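A-type ATP synthase subunit F (Archaeoglobus fulgidus, PDB 2I4R) probably serves as one subunit of the A-type ATP synthase, which makes ATP from ADP using a proton gradient across the membrane. Local coordinates at residues B[38-42]-B[63-68]; B[16-20]-B[58-63]. All blocks are in the same frame, centred on the assembly; numbering follows the deposited sequence.

The two contacts lie about 11 Å apart, centre to centre, in an alpha/beta domain whose parallel sheet has the strand order 32-34, 11-16, 54-60, 82-86. Along the chain their segments alternate: 16-20, 38-42, 58-63, 63-68. Contact 2 joins the turn from strand 11-16 into helix 18-26 with the end of the neighbouring strand 54-60; contact 1 carries on from there, setting the loop before helix 69-77 against the start of helix 38-50. Tyr63 belongs to both, with Ile41 over one ring face and Lys60 CB over the opposite one. Together they tie the loops at the C-terminal ends of two central strands to the helices that flank the sheet.

Contact 1: B[38-42]-B[63-68]; sequences DEEIV and YLKKLP
Ile41 points its CD1 methyl at the face of the Tyr63 ring, 4.0 Å from the ring centroid and 15° off the normal, a CH-pi contact. Its other branch, CG2, stands anti to the backbone N (CG1 lies at chi1 -57°); this branching at CB lets Ile41 CG2 reach Tyr63 CD1 at 3.8 Å while the CD1 methyl lies over the ring. Ile41 CD1 also touches Lys66 CD, the apolar middle of an extended lysine chain. That chain runs roughly perpendicular to the Asp38 side chain and brings Lys66 NZ to 2.8 Å from Asp38 OD1 in a salt bridge, the nitrogen standing above the carboxylate plane, 39° out of it. Further along, Val42 and Leu67 lie side by side but head opposite ways, Val42 CG2 to Leu67 CD2 3.8 Å, while Val42 CG1 packs on CD of Pro68, the N-cap residue of helix 69-77. With an alanine in place of Lys66, the Asp38 carboxylate would probably lose its charged mate and Ile41 CD1 its methylene neighbour. The contact thus joins an apolar patch, buried at Ile41, Tyr63 and Leu67, to an ion pair on its more exposed side, and the acid, at the first turn of helix 38-50, is likely to be favoured further by the helix dipole.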
ATOM      1  N   ASP B  38      17.914  10.641   0.637  1.00 85.50           N
ATOM      2  CA  ASP B  38      17.854   9.380   1.367  1.00 85.50           C
ATOM      3  C   ASP B  38      17.727   9.622   2.861  1.00 85.60           C
ATOM      4  O   ASP B  38      17.008   8.907   3.558  1.00 85.15           O
ATOM      5  CB  ASP B  38      19.120   8.571   1.114  1.00 85.28           C
ATOM      6  CG  ASP B  38      18.955   7.571   0.002  1.00 86.19           C
ATOM      7  OD1 ASP B  38      18.455   7.954  -1.074  1.00 86.95           O
ATOM      8  OD2 ASP B  38      19.334   6.399   0.208  1.00 86.43           O
ATOM      9  N   GLU B  39      18.446  10.632   3.343  1.00 86.85           N
ATOM     10  CA  GLU B  39      18.446  10.995   4.757  1.00 87.02           C
ATOM     11  C   GLU B  39      17.089  11.548   5.166  1.00 84.56           C
ATOM     12  O   GLU B  39      16.641  11.339   6.296  1.00 84.05           O
ATOM     13  CB  GLU B  39      19.546  12.035   5.028  1.00 90.24           C
ATOM     14  CG  GLU B  39      19.669  12.510   6.483  1.00 92.22           C
ATOM     15  CD  GLU B  39      20.954  13.306   6.738  1.00 94.05           C
ATOM     16  OE1 GLU B  39      21.728  13.540   5.779  1.00 93.37           O
ATOM     17  OE2 GLU B  39      21.189  13.698   7.902  1.00 94.40           O
ATOM     18  N   GLU B  40      16.444  12.245   4.231  1.00 82.01           N
ATOM     19  CA  GLU B  40      15.132  12.840   4.467  1.00 79.84           C
ATOM     20  C   GLU B  40      14.047  11.774   4.541  1.00 77.93           C
ATOM     21  O   GLU B  40      13.058  11.939   5.254  1.00 77.98           O
ATOM     22  CB  GLU B  40      14.795  13.828   3.356  1.00 80.40           C
ATOM     23  CG  GLU B  40      15.789  14.959   3.230  1.00 82.68           C
ATOM     24  CD  GLU B  40      15.386  15.979   2.182  1.00 83.98           C
ATOM     25  OE1 GLU B  40      15.261  15.608   0.991  1.00 84.47           O
ATOM     26  OE2 GLU B  40      15.196  17.155   2.555  1.00 84.29           O
ATOM     27  N   ILE B  41      14.236  10.690   3.797  1.00 74.40           N
ATOM     28  CA  ILE B  41      13.284   9.594   3.791  1.00 71.22           C
ATOM     29  C   ILE B  41      13.276   8.972   5.176  1.00 70.87           C
ATOM     30  O   ILE B  41      12.227   8.811   5.805  1.00 71.50           O
ATOM     31  CB  ILE B  41      13.689   8.495   2.789  1.00 70.43           C
ATOM     32  CG1 ILE B  41      13.819   9.086   1.385  1.00 70.72           C
ATOM     33  CG2 ILE B  41      12.666   7.376   2.806  1.00 67.94           C
ATOM     34  CD1 ILE B  41      14.137   8.067   0.307  1.00 70.65           C
ATOM     35  N   VAL B  42      14.471   8.632   5.645  1.00 69.54           N
ATOM     36  CA  VAL B  42      14.654   7.994   6.938  1.00 66.90           C
ATOM     37  C   VAL B  42      14.193   8.833   8.127  1.00 65.69           C
ATOM     38  O   VAL B  42      13.630   8.297   9.080  1.00 64.88           O
ATOM     39  CB  VAL B  42      16.130   7.604   7.136  1.00 66.21           C
ATOM     40  CG1 VAL B  42      16.301   6.853   8.443  1.00 66.09           C
ATOM     41  CG2 VAL B  42      16.598   6.754   5.966  1.00 64.03           C
ATOM     42  N   TYR B  63      11.316   2.307  -0.415  1.00 85.89           N
ATOM     43  CA  TYR B  63      11.867   3.154   0.631  1.00 85.16           C
ATOM     44  C   TYR B  63      12.377   2.377   1.837  1.00 84.99           C
ATOM     45  O   TYR B  63      13.286   2.836   2.532  1.00 82.67           O
ATOM     46  CB  TYR B  63      10.838   4.206   1.066  1.00 84.84           C
ATOM     47  CG  TYR B  63      10.704   5.385   0.118  1.00 83.49           C
ATOM     48  CD1 TYR B  63       9.871   6.459   0.430  1.00 82.64           C
ATOM     49  CD2 TYR B  63      11.428   5.441  -1.076  1.00 83.69           C
ATOM     50  CE1 TYR B  63       9.767   7.561  -0.422  1.00 82.22           C
ATOM     51  CE2 TYR B  63      11.330   6.540  -1.934  1.00 82.80           C
ATOM     52  CZ  TYR B  63      10.501   7.595  -1.600  1.00 82.25           C
ATOM     53  OH  TYR B  63      10.414   8.683  -2.439  1.00 81.56           O
ATOM     54  N   LEU B  64      11.808   1.197   2.081  1.00 86.06           N
ATOM     55  CA  LEU B  64      12.242   0.375   3.209  1.00 87.52           C
ATOM     56  C   LEU B  64      13.729   0.038   3.116  1.00 87.99           C
ATOM     57  O   LEU B  64      14.455   0.126   4.106  1.00 88.87           O
ATOM     58  CB  LEU B  64      11.453  -0.936   3.280  1.00 88.51           C
ATOM     59  CG  LEU B  64       9.961  -0.907   3.592  1.00 89.25           C
ATOM     60  CD1 LEU B  64       9.199  -0.531   2.334  1.00 90.19           C
ATOM     61  CD2 LEU B  64       9.515  -2.283   4.098  1.00 89.29           C
ATOM     62  N   LYS B  65      14.173  -0.357   1.925  1.00 87.85           N
ATOM     63  CA  LYS B  65      15.566  -0.713   1.698  1.00 86.77           C
ATOM     64  C   LYS B  65      16.489   0.370   2.226  1.00 86.73           C
ATOM     65  O   LYS B  65      17.578   0.086   2.706  1.00 87.88           O
ATOM     66  CB  LYS B  65      15.816  -0.924   0.214  1.00 86.03           C
ATOM     67  N   LYS B  66      16.037   1.613   2.152  1.00 86.69           N
ATOM     68  CA  LYS B  66      16.832   2.750   2.601  1.00 86.11           C
ATOM     69  C   LYS B  66      16.823   2.965   4.114  1.00 85.73           C
ATOM     70  O   LYS B  66      17.590   3.768   4.644  1.00 84.04           O
ATOM     71  CB  LYS B  66      16.335   4.012   1.891  1.00 86.49           C
ATOM     72  CG  LYS B  66      16.333   3.889   0.377  1.00 86.71           C
ATOM     73  CD  LYS B  66      16.066   5.219  -0.284  1.00 86.70           C
ATOM     74  CE  LYS B  66      16.439   5.176  -1.753  1.00 87.02           C
ATOM     75  NZ  LYS B  66      16.367   6.533  -2.366  1.00 86.83           N
ATOM     76  N   LEU B  67      15.959   2.234   4.804  1.00 87.10           N
ATOM     77  CA  LEU B  67      15.830   2.356   6.251  1.00 88.57           C
ATOM     78  C   LEU B  67      16.701   1.362   7.021  1.00 89.55           C
ATOM     79  O   LEU B  67      16.656   0.155   6.765  1.00 90.06           O
ATOM     80  CB  LEU B  67      14.365   2.153   6.650  1.00 89.28           C
ATOM     81  CG  LEU B  67      13.327   3.021   5.932  1.00 88.73           C
ATOM     82  CD1 LEU B  67      11.938   2.548   6.299  1.00 88.90           C
ATOM     83  CD2 LEU B  67      13.511   4.481   6.307  1.00 88.88           C
ATOM     84  N   PRO B  68      17.503   1.858   7.984  1.00 91.62           N
ATOM     85  CA  PRO B  68      18.369   0.978   8.775  1.00 90.46           C
ATOM     86  C   PRO B  68      17.607  -0.180   9.429  1.00 90.52           C
ATOM     87  O   PRO B  68      16.412  -0.081   9.713  1.00 91.55           O
ATOM     88  CB  PRO B  68      19.003   1.932   9.791  1.00 90.32           C
ATOM     89  CG  PRO B  68      18.007   3.032   9.911  1.00 90.92           C
ATOM     90  CD  PRO B  68      17.590   3.243   8.476  1.00 91.14           C
TER

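Contact 2: B[16-20]-B[58-63]; sequences GDPDF and IMKQEY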
ATOM      1  N   GLY B  16       6.837  10.883   0.363  1.00 62.06           N
ATOM      2  CA  GLY B  16       7.380  10.697  -0.968  1.00 64.08           C
ATOM      3  C   GLY B  16       7.795  11.980  -1.652  1.00 66.78           C
ATOM      4  O   GLY B  16       7.603  13.073  -1.113  1.00 65.54           O
ATOM      5  N   ASP B  17       8.373  11.843  -2.845  1.00 70.14           N
ATOM      6  CA  ASP B  17       8.825  12.992  -3.630  1.00 73.27           C
ATOM      7  C   ASP B  17       7.626  13.847  -4.013  1.00 72.98           C
ATOM      8  O   ASP B  17       6.502  13.356  -4.065  1.00 73.47           O
ATOM      9  CB  ASP B  17       9.550  12.529  -4.899  1.00 75.89           C
ATOM     10  CG  ASP B  17       8.615  11.858  -5.899  1.00 81.12           C
ATOM     11  OD1 ASP B  17       8.073  10.766  -5.585  1.00 82.61           O
ATOM     12  OD2 ASP B  17       8.424  12.424  -7.001  1.00 82.18           O
ATOM     13  N   PRO B  18       7.854  15.137  -4.304  1.00 73.33           N
ATOM     14  CA  PRO B  18       6.780  16.070  -4.681  1.00 73.24           C
ATOM     15  C   PRO B  18       5.815  15.580  -5.778  1.00 72.21           C
ATOM     16  O   PRO B  18       4.630  15.905  -5.750  1.00 71.40           O
ATOM     17  CB  PRO B  18       7.550  17.329  -5.082  1.00 73.00           C
ATOM     18  CG  PRO B  18       8.872  16.767  -5.579  1.00 73.31           C
ATOM     19  CD  PRO B  18       9.176  15.750  -4.518  1.00 73.08           C
ATOM     20  N   ASP B  19       6.325  14.809  -6.735  1.00 70.77           N
ATOM     21  CA  ASP B  19       5.500  14.271  -7.814  1.00 69.80           C
ATOM     22  C   ASP B  19       4.537  13.225  -7.271  1.00 67.53           C
ATOM     23  O   ASP B  19       3.433  13.058  -7.778  1.00 68.61           O
ATOM     24  CB  ASP B  19       6.384  13.612  -8.876  1.00 73.71           C
ATOM     25  CG  ASP B  19       6.461  14.414 -10.159  1.00 75.78           C
ATOM     26  OD1 ASP B  19       6.562  15.658 -10.067  1.00 76.50           O
ATOM     27  OD2 ASP B  19       6.433  13.795 -11.252  1.00 76.17           O
ATOM     28  N   PHE B  20       4.976  12.515  -6.238  1.00 64.50           N
ATOM     29  CA  PHE B  20       4.190  11.470  -5.608  1.00 61.33           C
ATOM     30  C   PHE B  20       3.172  12.036  -4.635  1.00 61.27           C
ATOM     31  O   PHE B  20       2.107  11.462  -4.454  1.00 61.83           O
ATOM     32  CB  PHE B  20       5.137  10.508  -4.881  1.00 59.78           C
ATOM     33  CG  PHE B  20       4.449   9.345  -4.199  1.00 57.50           C
ATOM     34  CD1 PHE B  20       3.847   9.496  -2.957  1.00 55.85           C
ATOM     35  CD2 PHE B  20       4.454   8.088  -4.780  1.00 55.65           C
ATOM     36  CE1 PHE B  20       3.269   8.417  -2.305  1.00 54.00           C
ATOM     37  CE2 PHE B  20       3.875   7.005  -4.130  1.00 55.18           C
ATOM     38  CZ  PHE B  20       3.285   7.173  -2.891  1.00 54.78           C
ATOM     39  N   ILE B  58       1.273   6.043   3.697  1.00 53.85           N
ATOM     40  CA  ILE B  58       1.513   5.578   2.329  1.00 58.41           C
ATOM     41  C   ILE B  58       2.973   5.830   1.961  1.00 62.01           C
ATOM     42  O   ILE B  58       3.522   6.884   2.281  1.00 63.86           O
ATOM     43  CB  ILE B  58       0.668   6.359   1.289  1.00 56.94           C
ATOM     44  CG1 ILE B  58      -0.796   6.442   1.724  1.00 57.21           C
ATOM     45  CG2 ILE B  58       0.791   5.691  -0.066  1.00 56.96           C
ATOM     46  CD1 ILE B  58      -1.534   5.142   1.633  1.00 59.95           C
HETATM   47  N   MSE B  59       3.596   4.884   1.271  1.00 66.20           N
HETATM   48  CA  MSE B  59       4.985   5.057   0.872  1.00 71.22           C
HETATM   49  C   MSE B  59       5.375   4.235  -0.337  1.00 72.32           C
HETATM   50  O   MSE B  59       4.722   3.252  -0.678  1.00 71.21           O
HETATM   51  CB  MSE B  59       5.918   4.652   2.001  1.00 77.20           C
HETATM   52  CG  MSE B  59       6.300   5.730   2.980  1.00 83.54           C
HETATM   53 SE   MSE B  59       8.029   5.240   3.696  1.00 96.44          SE
HETATM   54  CE  MSE B  59       7.578   3.509   4.460  1.00 87.91           C
ATOM     55  N   LYS B  60       6.466   4.642  -0.975  1.00 73.87           N
ATOM     56  CA  LYS B  60       6.980   3.921  -2.119  1.00 75.72           C
ATOM     57  C   LYS B  60       7.565   2.634  -1.554  1.00 77.66           C
ATOM     58  O   LYS B  60       8.219   2.641  -0.513  1.00 75.97           O
ATOM     59  CB  LYS B  60       8.064   4.742  -2.811  1.00 75.93           C
ATOM     60  CG  LYS B  60       7.539   5.968  -3.535  1.00 76.74           C
ATOM     61  CD  LYS B  60       7.473   5.738  -5.048  1.00 76.31           C
ATOM     62  CE  LYS B  60       8.601   6.467  -5.769  1.00 75.20           C
ATOM     63  NZ  LYS B  60       8.533   7.954  -5.557  1.00 74.19           N
ATOM     64  N   GLN B  61       7.322   1.525  -2.237  1.00 81.75           N
ATOM     65  CA  GLN B  61       7.813   0.236  -1.779  1.00 86.27           C
ATOM     66  C   GLN B  61       9.330   0.246  -1.787  1.00 87.42           C
ATOM     67  O   GLN B  61       9.980  -0.579  -1.148  1.00 88.84           O
ATOM     68  CB  GLN B  61       7.284  -0.862  -2.698  1.00 88.66           C
ATOM     69  CG  GLN B  61       7.194  -2.235  -2.061  1.00 93.84           C
ATOM     70  CD  GLN B  61       6.266  -3.164  -2.838  1.00 97.45           C
ATOM     71  OE1 GLN B  61       6.500  -3.458  -4.016  1.00 99.00           O
ATOM     72  NE2 GLN B  61       5.200  -3.622  -2.182  1.00 97.92           N
ATOM     73  N   GLU B  62       9.885   1.207  -2.510  1.00 88.53           N
ATOM     74  CA  GLU B  62      11.325   1.351  -2.650  1.00 89.12           C
ATOM     75  C   GLU B  62      11.933   2.240  -1.585  1.00 87.66           C
ATOM     76  O   GLU B  62      12.954   2.874  -1.826  1.00 88.18           O
ATOM     77  CB  GLU B  62      11.639   1.947  -4.017  1.00 91.29           C
ATOM     78  CG  GLU B  62      10.892   3.240  -4.251  1.00 94.08           C
ATOM     79  CD  GLU B  62      11.178   3.850  -5.594  1.00 96.00           C
ATOM     80  OE1 GLU B  62      12.310   4.346  -5.786  1.00 96.99           O
ATOM     81  OE2 GLU B  62      10.269   3.832  -6.456  1.00 96.00           O
ATOM     82  N   TYR B  63      11.316   2.307  -0.415  1.00 85.89           N
ATOM     83  CA  TYR B  63      11.867   3.154   0.631  1.00 85.16           C
ATOM     84  C   TYR B  63      12.377   2.377   1.837  1.00 84.99           C
ATOM     85  O   TYR B  63      13.286   2.836   2.532  1.00 82.67           O
ATOM     86  CB  TYR B  63      10.838   4.206   1.066  1.00 84.84           C
ATOM     87  CG  TYR B  63      10.704   5.385   0.118  1.00 83.49           C
ATOM     88  CD1 TYR B  63       9.871   6.459   0.430  1.00 82.64           C
ATOM     89  CD2 TYR B  63      11.428   5.441  -1.076  1.00 83.69           C
ATOM     90  CE1 TYR B  63       9.767   7.561  -0.422  1.00 82.22           C
ATOM     91  CE2 TYR B  63      11.330   6.540  -1.934  1.00 82.80           C
ATOM     92  CZ  TYR B  63      10.501   7.595  -1.600  1.00 82.25           C
ATOM     93  OH  TYR B  63      10.414   8.683  -2.439  1.00 81.56           O
TER
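Asp17 and Lys60 make the charged link: Lys60 NZ lies 2.8 Å from Asp17 OD1 in a salt bridge, the two side chains set nearly crosswise. Bends at chi2, chi3 and chi4 lay CG and CD of the lysine along Phe20 and bring NZ to Asp17. The acid has a second task. It is the N-cap of helix 18-26, and its other oxygen, OD2, accepts a weak capping bond from Asp19 N at 3.2 Å; with CG between the backbone N and the carbonyl carbon (chi1 68°), the short carboxylate can serve both partners.

The apolar contacts gather round two rings. At the edge of Phe20, near its plane, Ile58 CG2 meets CZ at 4.0 Å, and Lys60 CD sits 3.8 Å from Phe20 CD2, the lysine and the ring running alongside in opposite senses. Val14 and Val86 touch Phe20 as well, so the ring settles on the side of the sheet that helix 18-26 covers. On Tyr63, Lys60 CB lies over the centre of one face, whereas Gly16 CA and the selenium of Met59, modelled as selenomethionine, meet the ring at its edge. Met59 turns its CB away from 16-20, and its side chain touches Val45 of helix 38-50 as well as Val15 and Phe83.

Backbone conformation explains the glycine. Gly16 has phi 172°, a value other residues rarely adopt, and a side chain there would probably press on Phe20 CD1.

Lys60 is the amphipathic element of the contact: its methylenes pack against two aromatic rings while its ammonium group is carried to an acid at a helix start, where the negative charge probably steadies both the lysine and the first turn of helix 18-26.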